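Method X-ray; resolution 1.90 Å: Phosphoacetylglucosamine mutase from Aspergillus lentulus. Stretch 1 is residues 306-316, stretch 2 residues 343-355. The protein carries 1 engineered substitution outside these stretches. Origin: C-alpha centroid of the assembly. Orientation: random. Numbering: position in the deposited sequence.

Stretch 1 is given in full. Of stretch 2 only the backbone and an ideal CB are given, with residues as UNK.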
ATOM      1  N   GLY A 306      -1.530   7.647  -8.391  1.00 14.06           N
ATOM      2  CA  GLY A 306      -1.814   6.189  -8.520  1.00 14.70           C
ATOM      3  C   GLY A 306      -2.702   5.763  -9.667  1.00 14.87           C
ATOM      4  O   GLY A 306      -2.488   4.696 -10.297  1.00 13.61           O
ATOM      5  N   ASP A 307      -3.739   6.563  -9.948  1.00 15.17           N
ATOM      6  CA  ASP A 307      -4.611   6.210 -11.086  1.00 15.42           C
ATOM      7  C   ASP A 307      -3.968   6.399 -12.421  1.00 15.76           C
ATOM      8  O   ASP A 307      -4.303   5.708 -13.388  1.00 16.92           O
ATOM      9  CB  ASP A 307      -5.892   6.997 -10.987  1.00 16.47           C
ATOM     10  CG  ASP A 307      -6.649   6.585  -9.751  1.00 20.52           C
ATOM     11  OD1 ASP A 307      -7.136   5.419  -9.688  1.00 21.17           O
ATOM     12  OD2 ASP A 307      -6.701   7.388  -8.789  1.00 20.83           O
ATOM     13  N   ARG A 308      -3.028   7.328 -12.506  1.00 14.23           N
ATOM     14  CA  ARG A 308      -2.191   7.426 -13.722  1.00 16.08           C
ATOM     15  C   ARG A 308      -1.331   6.198 -13.927  1.00 14.72           C
ATOM     16  O   ARG A 308      -1.156   5.803 -15.078  1.00 16.65           O
ATOM     17  CB  ARG A 308      -1.187   8.622 -13.712  1.00 14.94           C
ATOM     18  CG  ARG A 308      -1.934   9.912 -13.720  1.00 16.84           C
ATOM     19  CD  ARG A 308      -2.301  10.203 -15.197  1.00 16.91           C
ATOM     20  NE  ARG A 308      -2.986  11.468 -15.184  1.00 18.79           N
ATOM     21  CZ  ARG A 308      -3.314  12.213 -16.221  1.00 18.53           C
ATOM     22  NH1 ARG A 308      -3.104  11.759 -17.470  1.00 16.69           N
ATOM     23  NH2 ARG A 308      -3.913  13.393 -15.995  1.00 19.40           N
ATOM     24  N   ILE A 309      -0.801   5.639 -12.839  1.00 13.62           N
ATOM     25  CA  ILE A 309      -0.033   4.374 -12.935  1.00 15.75           C
ATOM     26  C   ILE A 309      -0.970   3.226 -13.345  1.00 15.27           C
ATOM     27  O   ILE A 309      -0.636   2.444 -14.233  1.00 13.90           O
ATOM     28  CB  ILE A 309       0.736   4.043 -11.594  1.00 15.36           C
ATOM     29  CG1 ILE A 309       1.693   5.243 -11.277  1.00 15.93           C
ATOM     30  CG2 ILE A 309       1.566   2.750 -11.778  1.00 15.34           C
ATOM     31  CD1 ILE A 309       2.391   5.168  -9.919  1.00 17.54           C
ATOM     32  N   ALA A 310      -2.127   3.119 -12.683  1.00 14.29           N
ATOM     33  CA  ALA A 310      -3.095   2.042 -13.005  1.00 15.51           C
ATOM     34  C   ALA A 310      -3.423   2.108 -14.524  1.00 16.45           C
ATOM     35  O   ALA A 310      -3.451   1.078 -15.243  1.00 15.90           O
ATOM     36  CB  ALA A 310      -4.348   2.254 -12.184  1.00 14.42           C
ATOM     37  N   THR A 311      -3.742   3.299 -14.987  1.00 15.56           N
ATOM     38  CA  THR A 311      -4.186   3.428 -16.399  1.00 16.31           C
ATOM     39  C   THR A 311      -3.030   3.195 -17.403  1.00 16.19           C
ATOM     40  O   THR A 311      -3.238   2.617 -18.484  1.00 14.95           O
ATOM     41  CB  THR A 311      -4.868   4.777 -16.662  1.00 16.39           C
ATOM     42  OG1 THR A 311      -4.039   5.847 -16.266  1.00 17.06           O
ATOM     43  CG2 THR A 311      -6.153   4.823 -15.856  1.00 16.97           C
ATOM     44  N   LEU A 312      -1.845   3.642 -17.026  1.00 15.47           N
ATOM     45  CA  LEU A 312      -0.621   3.357 -17.779  1.00 16.17           C
ATOM     46  C   LEU A 312      -0.456   1.821 -17.917  1.00 17.31           C
ATOM     47  O   LEU A 312      -0.256   1.284 -19.019  1.00 15.47           O
ATOM     48  CB  LEU A 312       0.618   4.026 -17.095  1.00 15.49           C
ATOM     49  CG  LEU A 312       1.950   3.793 -17.861  1.00 16.65           C
ATOM     50  CD1 LEU A 312       1.952   4.596 -19.177  1.00 18.29           C
ATOM     51  CD2 LEU A 312       3.175   4.105 -17.057  1.00 18.23           C
ATOM     52  N   ALA A 313      -0.517   1.115 -16.789  1.00 15.43           N
ATOM     53  CA  ALA A 313      -0.348  -0.360 -16.773  1.00 18.99           C
ATOM     54  C   ALA A 313      -1.487  -1.102 -17.523  1.00 20.80           C
ATOM     55  O   ALA A 313      -1.222  -2.018 -18.273  1.00 17.03           O
ATOM     56  CB  ALA A 313      -0.323  -0.845 -15.309  1.00 18.06           C
ATOM     57  N   ALA A 314      -2.757  -0.674 -17.305  1.00 18.60           N
ATOM     58  CA  ALA A 314      -3.868  -1.275 -18.037  1.00 18.20           C
ATOM     59  C   ALA A 314      -3.737  -1.086 -19.556  1.00 17.17           C
ATOM     60  O   ALA A 314      -4.030  -2.044 -20.321  1.00 17.59           O
ATOM     61  CB  ALA A 314      -5.210  -0.763 -17.515  1.00 17.06           C
ATOM     62  N   SER A 315      -3.288   0.083 -20.015  1.00 16.43           N
ATOM     63  CA  SER A 315      -3.105   0.322 -21.458  1.00 18.32           C
ATOM     64  C   SER A 315      -1.976  -0.606 -21.984  1.00 18.83           C
ATOM     65  O   SER A 315      -2.141  -1.254 -23.011  1.00 19.93           O
ATOM     66  CB  SER A 315      -2.701   1.784 -21.640  1.00 19.40           C
ATOM     67  OG  SER A 315      -2.064   2.010 -22.864  1.00 22.15           O
ATOM     68  N   PHE A 316      -0.809  -0.594 -21.334  1.00 19.29           N
ATOM     69  CA  PHE A 316       0.317  -1.409 -21.777  1.00 18.64           C
ATOM     70  C   PHE A 316      -0.058  -2.902 -21.828  1.00 20.73           C
ATOM     71  O   PHE A 316       0.149  -3.575 -22.824  1.00 20.63           O
ATOM     72  CB  PHE A 316       1.503  -1.226 -20.837  1.00 19.32           C
ATOM     73  CG  PHE A 316       2.766  -1.863 -21.347  1.00 19.32           C
ATOM     74  CD1 PHE A 316       3.233  -1.561 -22.643  1.00 20.79           C
ATOM     75  CD2 PHE A 316       3.462  -2.762 -20.558  1.00 21.06           C
ATOM     76  CE1 PHE A 316       4.411  -2.168 -23.113  1.00 20.49           C
ATOM     77  CE2 PHE A 316       4.662  -3.326 -20.994  1.00 21.18           C
ATOM     78  CZ  PHE A 316       5.131  -3.006 -22.275  1.00 19.30           C
ATOM     79  N   UNK A 343     -11.845  12.010 -13.920  1.00 15.15           N
ATOM     80  CA  UNK A 343     -11.328  11.887 -15.281  1.00 16.79           C
ATOM     81  C   UNK A 343     -10.642  10.525 -15.555  1.00 18.87           C
ATOM     82  O   UNK A 343     -10.682  10.030 -16.738  1.00 16.18           O
ATOM     83  CB  UNK A 343     -10.338  13.023 -15.547  1.00 16.79           C
ATOM     84  N   UNK A 344     -10.051   9.911 -14.522  1.00 16.77           N
ATOM     85  CA  UNK A 344      -9.359   8.624 -14.696  1.00 16.19           C
ATOM     86  C   UNK A 344     -10.413   7.532 -14.887  1.00 18.99           C
ATOM     87  O   UNK A 344     -10.250   6.658 -15.740  1.00 18.41           O
ATOM     88  CB  UNK A 344      -8.458   8.310 -13.500  1.00 16.19           C
ATOM     89  N   UNK A 345     -11.521   7.625 -14.143  1.00 17.38           N
ATOM     90  CA  UNK A 345     -12.628   6.689 -14.310  1.00 16.87           C
ATOM     91  C   UNK A 345     -13.220   6.751 -15.750  1.00 16.89           C
ATOM     92  O   UNK A 345     -13.524   5.719 -16.340  1.00 18.74           O
ATOM     93  CB  UNK A 345     -13.715   6.991 -13.276  1.00 16.87           C
ATOM     94  N   UNK A 346     -13.414   7.966 -16.233  1.00 17.95           N
ATOM     95  CA  UNK A 346     -13.968   8.247 -17.524  1.00 22.48           C
ATOM     96  C   UNK A 346     -13.029   7.682 -18.624  1.00 23.57           C
ATOM     97  O   UNK A 346     -13.486   7.086 -19.596  1.00 24.73           O
ATOM     98  CB  UNK A 346     -14.182   9.753 -17.689  1.00 22.48           C
ATOM     99  N   UNK A 347     -11.720   7.896 -18.453  1.00 23.07           N
ATOM    100  CA  UNK A 347     -10.689   7.355 -19.353  1.00 20.84           C
ATOM    101  C   UNK A 347     -10.757   5.857 -19.410  1.00 20.07           C
ATOM    102  O   UNK A 347     -10.684   5.265 -20.507  1.00 20.43           O
ATOM    103  CB  UNK A 347      -9.291   7.790 -18.909  1.00 20.84           C
ATOM    104  N   UNK A 348     -10.948   5.229 -18.269  1.00 18.40           N
ATOM    105  CA  UNK A 348     -10.930   3.754 -18.218  1.00 21.12           C
ATOM    106  C   UNK A 348     -12.166   3.247 -18.987  1.00 25.92           C
ATOM    107  O   UNK A 348     -12.090   2.262 -19.777  1.00 26.96           O
ATOM    108  CB  UNK A 348     -10.928   3.244 -16.776  1.00 21.12           C
ATOM    109  N   UNK A 349     -13.263   3.966 -18.806  1.00 25.91           N
ATOM    110  CA  UNK A 349     -14.520   3.576 -19.429  1.00 31.44           C
ATOM    111  C   UNK A 349     -14.514   3.864 -20.953  1.00 28.12           C
ATOM    112  O   UNK A 349     -14.861   3.011 -21.702  1.00 30.20           O
ATOM    113  CB  UNK A 349     -15.679   4.312 -18.754  1.00 31.44           C
ATOM    114  N   UNK A 350     -14.116   5.045 -21.388  1.00 27.30           N
ATOM    115  CA  UNK A 350     -14.390   5.499 -22.769  1.00 30.03           C
ATOM    116  C   UNK A 350     -13.220   5.338 -23.711  1.00 29.26           C
ATOM    117  O   UNK A 350     -13.429   5.214 -24.941  1.00 26.60           O
ATOM    118  CB  UNK A 350     -14.809   6.970 -22.760  1.00 30.03           C
ATOM    119  N   UNK A 351     -12.002   5.317 -23.163  1.00 21.73           N
ATOM    120  CA  UNK A 351     -10.805   5.148 -24.016  1.00 23.89           C
ATOM    121  C   UNK A 351     -10.261   3.742 -23.882  1.00 25.57           C
ATOM    122  O   UNK A 351     -10.082   3.060 -24.914  1.00 26.64           O
ATOM    123  CB  UNK A 351      -9.721   6.163 -23.650  1.00 23.89           C
ATOM    124  N   UNK A 352     -10.011   3.230 -22.662  1.00 21.21           N
ATOM    125  CA  UNK A 352      -9.548   1.859 -22.584  1.00 20.94           C
ATOM    126  C   UNK A 352     -10.649   0.850 -22.787  1.00 24.17           C
ATOM    127  O   UNK A 352     -10.365  -0.353 -23.116  1.00 24.79           O
ATOM    128  CB  UNK A 352      -8.875   1.613 -21.232  1.00 20.94           C
ATOM    129  N   UNK A 353     -11.894   1.275 -22.567  1.00 24.67           N
ATOM    130  CA  UNK A 353     -13.082   0.375 -22.723  1.00 27.14           C
ATOM    131  C   UNK A 353     -12.961  -0.846 -21.829  1.00 27.85           C
ATOM    132  O   UNK A 353     -13.162  -1.977 -22.233  1.00 25.98           O
ATOM    133  CB  UNK A 353     -13.239  -0.076 -24.177  1.00 27.14           C
ATOM    134  N   UNK A 354     -12.637  -0.613 -20.553  1.00 26.05           N
ATOM    135  CA  UNK A 354     -12.491  -1.718 -19.576  1.00 25.94           C
ATOM    136  C   UNK A 354     -13.483  -1.516 -18.459  1.00 26.27           C
ATOM    137  O   UNK A 354     -13.858  -0.371 -18.197  1.00 25.39           O
ATOM    138  CB  UNK A 354     -11.069  -1.793 -19.016  1.00 25.94           C
ATOM    139  N   UNK A 355     -13.863  -2.611 -17.790  1.00 28.11           N
ATOM    140  CA  UNK A 355     -14.689  -2.401 -16.613  1.00 30.22           C
ATOM    141  C   UNK A 355     -13.823  -1.760 -15.493  1.00 30.34           C
ATOM    142  O   UNK A 355     -12.603  -2.002 -15.455  1.00 27.74           O
ATOM    143  CB  UNK A 355     -15.306  -3.722 -16.149  1.00 30.22           C
TER

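Two helices, 306-316 and 343-350, run nearly parallel, with 11° between their directions and their axes 10.3 Å apart at closest approach. Within the helix the contacting positions follow its three-to-four-residue repeat, which ends where the chain leaves helical geometry at 353.

Position 343 finds nothing of stretch 1 near its CB, so this helix gives little guidance there; it is Ser343, hydrogen-bonded elsewhere in the structure. Position 344 is tightly constrained. Its CB points toward stretch 1 and its ideal position lies 3.8 Å from CB of Asp307, where the CA atoms of 307 and 344 are 6.4 Å apart. Alanine, serine or another small residue would suit so close an approach. It is Ser344, chi1 p, whose OG packs 3.7 Å from Asp307 CB without hydrogen bonding across the interface.

Position 345 points away, and 346 is out of reach; both could take many helix-compatible residues. They are Thr345 and Glu346.

Position 347 points toward stretch 1, but its ideal CB is 5.3 Å from Thr311 CG2, leaving room for a long or aromatic side chain. Tyr347, chi1 t, places CE2 3.8 Å from Thr311 CB, the ring meeting it obliquely. Its hydroxyl reaches a water, 3.1 Å from OH, that donates a weak hydrogen bond to Thr311 O, also at 3.1 Å.

At 348 the CB points sideways, 5.1 Å from Thr311 CG2 at its ideal position. A branched or flexible apolar chain could bend back to that methyl, and Ile348 does so: its CG1 lies 3.7 Å from Thr311 CG2.

Positions 349, 350 and 351 are out of reach of stretch 1, which places no demand on them. They are Glu349, Lys350 and Val351; Lys350 NZ forms a salt bridge with Glu346 OE2 at 3.2 Å, one helical turn back.

Position 352 points toward stretch 1, yet no atom of it lies within 5.5 Å of the ideal CB. Leucine or methionine could span the gap to the small side chains of Ala314 and Ser315. Leu352 does: CD1 sits 3.9 Å from Ala314 CB, and CD2 4.0 Å from Ser315 CB.

Position 353 has positive phi (58°), readily adopted by glycine and also by asparagine; here it is Lys353, its side chain out of reach.

Position 354 has extended backbone angles and points toward stretch 1 from a distance, again favouring a long apolar chain. Leu354 brings CD1 to 3.8 Å from Ala314 CB, so the alanine methyl touches both leucines.

Position 355 is out of reach; its phi of -71° suits proline, and it is Pro355.

Stretch 2, residues 343-355: SSTEYIEKVLKLP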
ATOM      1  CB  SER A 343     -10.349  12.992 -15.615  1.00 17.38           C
ATOM      2  OG  SER A 343     -11.040  14.238 -15.659  1.00 18.54           O
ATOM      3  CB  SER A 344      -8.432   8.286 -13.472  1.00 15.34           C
ATOM      4  OG  SER A 344      -9.198   8.013 -12.306  1.00 15.44           O
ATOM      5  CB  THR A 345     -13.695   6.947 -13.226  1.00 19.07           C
ATOM      6  OG1 THR A 345     -13.056   6.992 -11.891  1.00 18.50           O
ATOM      7  CG2 THR A 345     -14.856   5.866 -13.255  1.00 18.14           C
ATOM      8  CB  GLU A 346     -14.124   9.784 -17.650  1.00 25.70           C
ATOM      9  CG  GLU A 346     -14.574  10.214 -19.069  1.00 29.99           C
ATOM     10  CD  GLU A 346     -14.651  11.742 -19.290  1.00 35.34           C
ATOM     11  OE1 GLU A 346     -13.649  12.550 -19.033  1.00 32.51           O
ATOM     12  OE2 GLU A 346     -15.762  12.129 -19.746  1.00 35.46           O
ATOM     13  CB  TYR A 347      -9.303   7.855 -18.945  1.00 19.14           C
ATOM     14  CG  TYR A 347      -8.118   7.334 -19.807  1.00 20.46           C
ATOM     15  CD1 TYR A 347      -7.797   7.925 -21.056  1.00 21.93           C
ATOM     16  CD2 TYR A 347      -7.299   6.308 -19.355  1.00 21.36           C
ATOM     17  CE1 TYR A 347      -6.722   7.450 -21.841  1.00 19.96           C
ATOM     18  CE2 TYR A 347      -6.173   5.877 -20.100  1.00 21.44           C
ATOM     19  CZ  TYR A 347      -5.937   6.439 -21.346  1.00 22.62           C
ATOM     20  OH  TYR A 347      -4.850   5.970 -22.066  1.00 29.71           O
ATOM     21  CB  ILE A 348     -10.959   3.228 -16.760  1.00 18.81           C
ATOM     22  CG1 ILE A 348      -9.607   3.567 -15.998  1.00 19.26           C
ATOM     23  CG2 ILE A 348     -11.255   1.732 -16.719  1.00 17.35           C
ATOM     24  CD1 ILE A 348      -9.698   3.348 -14.473  1.00 16.91           C
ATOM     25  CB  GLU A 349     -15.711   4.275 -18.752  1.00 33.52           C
ATOM     26  CG  GLU A 349     -17.078   3.718 -19.222  1.00 49.75           C
ATOM     27  CD  GLU A 349     -18.251   4.732 -19.237  1.00 64.17           C
ATOM     28  OE1 GLU A 349     -18.121   5.891 -18.762  1.00 70.19           O
ATOM     29  OE2 GLU A 349     -19.339   4.354 -19.740  1.00 69.61           O
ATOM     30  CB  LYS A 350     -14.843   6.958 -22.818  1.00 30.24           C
ATOM     31  CG  LYS A 350     -16.092   7.246 -22.016  1.00 37.27           C
ATOM     32  CD  LYS A 350     -16.374   8.745 -22.194  1.00 40.33           C
ATOM     33  CE  LYS A 350     -17.710   9.148 -21.559  1.00 49.07           C
ATOM     34  NZ  LYS A 350     -17.841  10.647 -21.624  1.00 46.00           N
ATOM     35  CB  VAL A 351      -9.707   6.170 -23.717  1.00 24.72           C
ATOM     36  CG1 VAL A 351      -8.489   5.949 -24.617  1.00 24.92           C
ATOM     37  CG2 VAL A 351     -10.265   7.623 -23.795  1.00 27.28           C
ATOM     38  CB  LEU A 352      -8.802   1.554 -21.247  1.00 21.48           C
ATOM     39  CG  LEU A 352      -7.664   2.497 -20.834  1.00 21.57           C
ATOM     40  CD1 LEU A 352      -7.080   2.100 -19.470  1.00 18.85           C
ATOM     41  CD2 LEU A 352      -6.616   2.478 -21.948  1.00 22.12           C
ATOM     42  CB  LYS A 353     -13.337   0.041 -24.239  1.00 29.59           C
ATOM     43  CG  LYS A 353     -13.702   1.305 -25.039  1.00 33.63           C
ATOM     44  CD  LYS A 353     -13.917   1.039 -26.534  1.00 37.20           C
ATOM     45  CE  LYS A 353     -13.472   2.240 -27.371  1.00 49.07           C
ATOM     46  NZ  LYS A 353     -12.426   1.799 -28.350  1.00 46.87           N
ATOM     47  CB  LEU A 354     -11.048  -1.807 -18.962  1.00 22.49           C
ATOM     48  CG  LEU A 354      -9.833  -1.926 -19.917  1.00 23.24           C
ATOM     49  CD1 LEU A 354      -8.547  -1.817 -19.086  1.00 19.86           C
ATOM     50  CD2 LEU A 354      -9.887  -3.302 -20.652  1.00 23.61           C
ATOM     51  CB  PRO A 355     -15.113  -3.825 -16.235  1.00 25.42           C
ATOM     52  CG  PRO A 355     -14.001  -4.720 -16.791  1.00 25.10           C
ATOM     53  CD  PRO A 355     -13.758  -4.053 -18.143  1.00 25.35           C
TER
HETATM   54  O   HOH W   1      -2.504   5.130 -20.218  1.00 28.31           O
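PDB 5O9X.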